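Side-chain contacts in thioesterase domain-containing protein (PDB 3F1T), which probably hydrolyses acyl-CoA thioesters, perhaps 1,4-dihydroxy-2-naphthoyl-CoA, as a hotdog-fold thioesterase: residues Thr60-Met63 against Asp64-Gly68; Pro93-Pro96 against His97-Val100. All blocks are in the same frame, centred on the assembly; numbering follows the deposited sequence. Where two conformers were deposited one is given.

Contact 1. Residues Thr60-Met63 against Asp64-Gly68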
# COMPACT_ATOMS: atom_id res chain seq x y z
N THR B 60 -4.42 -13.62 -3.98
CA THR B 60 -4.96 -12.27 -4.17
C THR B 60 -6.47 -12.31 -4.32
O THR B 60 -7.18 -11.47 -3.77
CB THR B 60 -4.38 -11.59 -5.43
OG1 THR B 60 -3.00 -11.30 -5.22
CG2 THR B 60 -5.13 -10.29 -5.73
N THR B 61 -6.94 -13.11 -5.27
CA THR B 61 -8.37 -13.26 -5.47
C THR B 61 -9.04 -13.66 -4.17
O THR B 61 -10.08 -13.10 -3.81
CB THR B 61 -8.67 -14.32 -6.54
OG1 THR B 61 -8.09 -13.91 -7.79
CG2 THR B 61 -10.17 -14.47 -6.71
N LEU B 62 -8.49 -14.65 -3.48
CA LEU B 62 -9.06 -15.13 -2.23
C LEU B 62 -9.25 -13.94 -1.29
O LEU B 62 -10.32 -13.75 -0.71
CB LEU B 62 -8.16 -16.19 -1.58
CG LEU B 62 -8.45 -16.52 -0.11
CD1 LEU B 62 -9.83 -17.19 0.05
CD2 LEU B 62 -7.35 -17.37 0.50
N MSE B 63 -8.26 -13.06 -1.28
CA MSE B 63 -8.15 -12.04 -0.24
C MSE B 63 -8.83 -10.74 -0.62
O MSE B 63 -9.42 -10.07 0.23
CB MSE B 63 -6.68 -11.78 0.09
CG MSE B 63 -6.03 -12.94 0.80
SE MSE B 63 -7.00 -13.54 2.36
CE MSE B 63 -7.52 -11.83 3.15
N ASP B 64 -8.77 -10.39 -1.89
CA ASP B 64 -9.68 -9.40 -2.46
C ASP B 64 -11.13 -9.79 -2.24
O ASP B 64 -11.93 -8.96 -1.83
CB ASP B 64 -9.42 -9.19 -3.96
CG ASP B 64 -10.25 -8.06 -4.54
OD1 ASP B 64 -10.62 -7.14 -3.79
OD2 ASP B 64 -10.61 -8.14 -5.72
N THR B 65 -11.48 -11.03 -2.59
CA THR B 65 -12.85 -11.55 -2.41
C THR B 65 -13.28 -11.61 -0.94
O THR B 65 -14.38 -11.19 -0.59
CB THR B 65 -12.98 -12.97 -2.97
OG1 THR B 65 -12.64 -12.96 -4.36
CG2 THR B 65 -14.41 -13.49 -2.81
N THR B 66 -12.42 -12.14 -0.09
CA THR B 66 -12.71 -12.16 1.34
C THR B 66 -13.02 -10.77 1.91
O THR B 66 -13.96 -10.61 2.68
CB THR B 66 -11.55 -12.84 2.14
OG1 THR B 66 -11.44 -14.21 1.72
CG2 THR B 66 -11.83 -12.82 3.62
N CYS B 67 -12.13 -9.80 1.68
CA CYS B 67 -12.38 -8.42 2.13
C CYS B 67 -13.67 -7.83 1.57
O CYS B 67 -14.47 -7.23 2.29
CB CYS B 67 -11.20 -7.51 1.77
SG CYS B 67 -9.65 -7.92 2.61
N GLY B 68 -13.87 -7.97 0.27
CA GLY B 68 -15.11 -7.51 -0.35
C GLY B 68 -16.33 -8.07 0.35
O GLY B 68 -17.27 -7.34 0.70
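Asp64 begins the next turn of the helix by giving its backbone N to Thr60 O, a nearly straight bond of 2.7 Å. Asp64 OD1 is hydrogen-bonded to Thr83 OG1. Thr65 grips one carbonyl twice. Thr65 N reaches Thr61 O at 2.8 Å. Thr65 OG1 reaches the same Thr61 O at 2.6 Å. The two donors come from opposite faces of the carbonyl plane, with the hydroxyl 36° out of it. OG1 stands beside the residue's own N (chi1 -58°), which points it back at the preceding turn. Thr61 CG2 lies alongside that hydroxyl. Thr66 repeats the pattern on the next carbonyl. Thr66 N bonds to Leu62 O at 2.7 Å. Thr66 OG1 closes on the other face of Leu62 O, also at 2.7 Å. Leu62 CD1 packs 3.8 Å from Thr66 OG1. Both buried threonine hydroxyls are thus satisfied within the helix itself. Cys67 N bonds to Met63 O at 3.1 Å. This is the central helix 56-70 of a hotdog fold, wrapped by the antiparallel sheet. Leu62, Thr65 and Thr66 pack on Leu37 of strand 34-39. Cys67 reaches Ala104 of strand 100-109 and Val132 of strand 130-137. Thr60 packs on Asp64 of the second subunit.

Contact 2. Residues Pro93-Pro96 against His97-Val100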
# COMPACT_ATOMS: atom_id res chain seq x y z
N PRO B 93 6.19 -17.72 2.28
CA PRO B 93 5.57 -18.48 1.21
C PRO B 93 4.54 -19.47 1.76
O PRO B 93 4.68 -19.94 2.89
CB PRO B 93 6.75 -19.22 0.56
CG PRO B 93 7.80 -19.26 1.63
CD PRO B 93 7.62 -18.02 2.45
N ALA B 94 3.47 -19.70 1.01
CA ALA B 94 2.51 -20.72 1.38
C ALA B 94 3.16 -22.11 1.39
O ALA B 94 4.09 -22.37 0.63
CB ALA B 94 1.30 -20.68 0.43
N GLU B 95 2.71 -22.98 2.29
CA GLU B 95 3.09 -24.40 2.25
C GLU B 95 2.38 -25.11 1.11
O GLU B 95 1.21 -24.84 0.85
CB GLU B 95 2.76 -25.10 3.56
CG GLU B 95 3.54 -24.58 4.75
CD GLU B 95 2.89 -24.94 6.07
OE1 GLU B 95 2.72 -26.16 6.33
OE2 GLU B 95 2.50 -24.02 6.82
N PRO B 96 3.09 -26.00 0.40
CA PRO B 96 2.46 -26.75 -0.67
C PRO B 96 1.49 -27.81 -0.16
O PRO B 96 1.54 -28.19 1.00
CB PRO B 96 3.65 -27.41 -1.39
CG PRO B 96 4.75 -27.43 -0.39
CD PRO B 96 4.55 -26.20 0.44
N HIS B 97 0.53 -28.19 -1.00
CA HIS B 97 -0.44 -29.24 -0.67
C HIS B 97 -1.27 -28.92 0.57
O HIS B 97 -1.70 -29.83 1.29
CB HIS B 97 0.25 -30.61 -0.50
CG HIS B 97 1.01 -31.06 -1.71
ND1 HIS B 97 2.39 -31.00 -1.78
CD2 HIS B 97 0.59 -31.54 -2.90
CE1 HIS B 97 2.78 -31.45 -2.96
NE2 HIS B 97 1.71 -31.80 -3.65
N LYS B 98 -1.55 -27.64 0.79
CA LYS B 98 -2.41 -27.23 1.90
C LYS B 98 -3.37 -26.14 1.46
O LYS B 98 -2.99 -25.22 0.75
CB LYS B 98 -1.57 -26.76 3.09
CG LYS B 98 -1.13 -27.90 4.03
CD LYS B 98 -0.33 -27.38 5.21
CE LYS B 98 0.44 -28.50 5.87
NZ LYS B 98 1.38 -28.03 6.94
N ASP B 99 -4.64 -26.30 1.83
CA ASP B 99 -5.64 -25.27 1.53
C ASP B 99 -5.24 -23.94 2.15
O ASP B 99 -4.69 -23.90 3.25
CB ASP B 99 -7.02 -25.69 2.03
CG ASP B 99 -7.67 -26.73 1.15
OD1 ASP B 99 -7.15 -27.02 0.04
OD2 ASP B 99 -8.75 -27.22 1.54
N VAL B 100 -5.61 -22.84 1.48
CA VAL B 100 -5.39 -21.50 2.04
C VAL B 100 -6.70 -20.87 2.51
O VAL B 100 -7.67 -20.77 1.75
CB VAL B 100 -4.69 -20.55 1.02
CG1 VAL B 100 -4.33 -19.21 1.68
CG2 VAL B 100 -3.45 -21.21 0.45
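Glu95 and Lys98 carry this contact, their side chains crossing at an angle over a bend in the connection from strand 83-90 to strand 100-109. Both first torsions set CG beside the residue's own backbone N (chi1 -64° for Glu95). Beyond CG both chains are extended, and their charged ends meet. The carboxylate is approached through one oxygen. Lys98 NZ lies 2.4 Å from Glu95 OE1 but 4.2 Å from Glu95 OE2, so the salt bridge is one-sided rather than forked. The shorter distance is very short for such a bond, and its exact value deserves caution. Lys98 CE and Lys98 CD also lie near Glu95 OE1, at 3.3 and 3.5 Å. At the bend, His97 turns its ring obliquely to the Pro96 carbonyl carbon, and His97 ND1 lies 3.8 Å from Pro96 CB. The ring's NE2 is hydrogen-bonded to Glu50 O, which helps to hold it. His97 itself has a left-handed backbone (phi 59°, psi 32°), which lets the chain reverse between Pro96 and Lys98. Lys98 O is bonded to Gln122 NE2, and Glu95 N to Gln122 OE1, so one glutamine amide joins both limbs of the bend. Lys98 NZ also forms a salt bridge with Asp123. The ammonium therefore sits between two carboxylates, which would probably favour its charged form and partly offset the repulsion between the two acids at this surface.

In the fold
The two contacts follow one another along the chain, contact 1 first, with centres about 17 Å apart. Contact 1 is buried near the middle of the subunit, on helix 56-70. Contact 2 lies at the surface, in the connection from strand 83-90 to strand 100-109. These strands are not neighbours in the sheet: 83-90 is outermost within this chain, and strands 130-137 and 113-121 lie between them. The contacts meet where contact 2 runs into strand 100-109, with Leu62 CD2 packed 3.6 Å from Val100 O. Contact 1 thus belongs to the buried helix, which the second subunit touches. Contact 2 shapes the surface connection into a strand on which that helix packs, and no other chain of the assembly touches it.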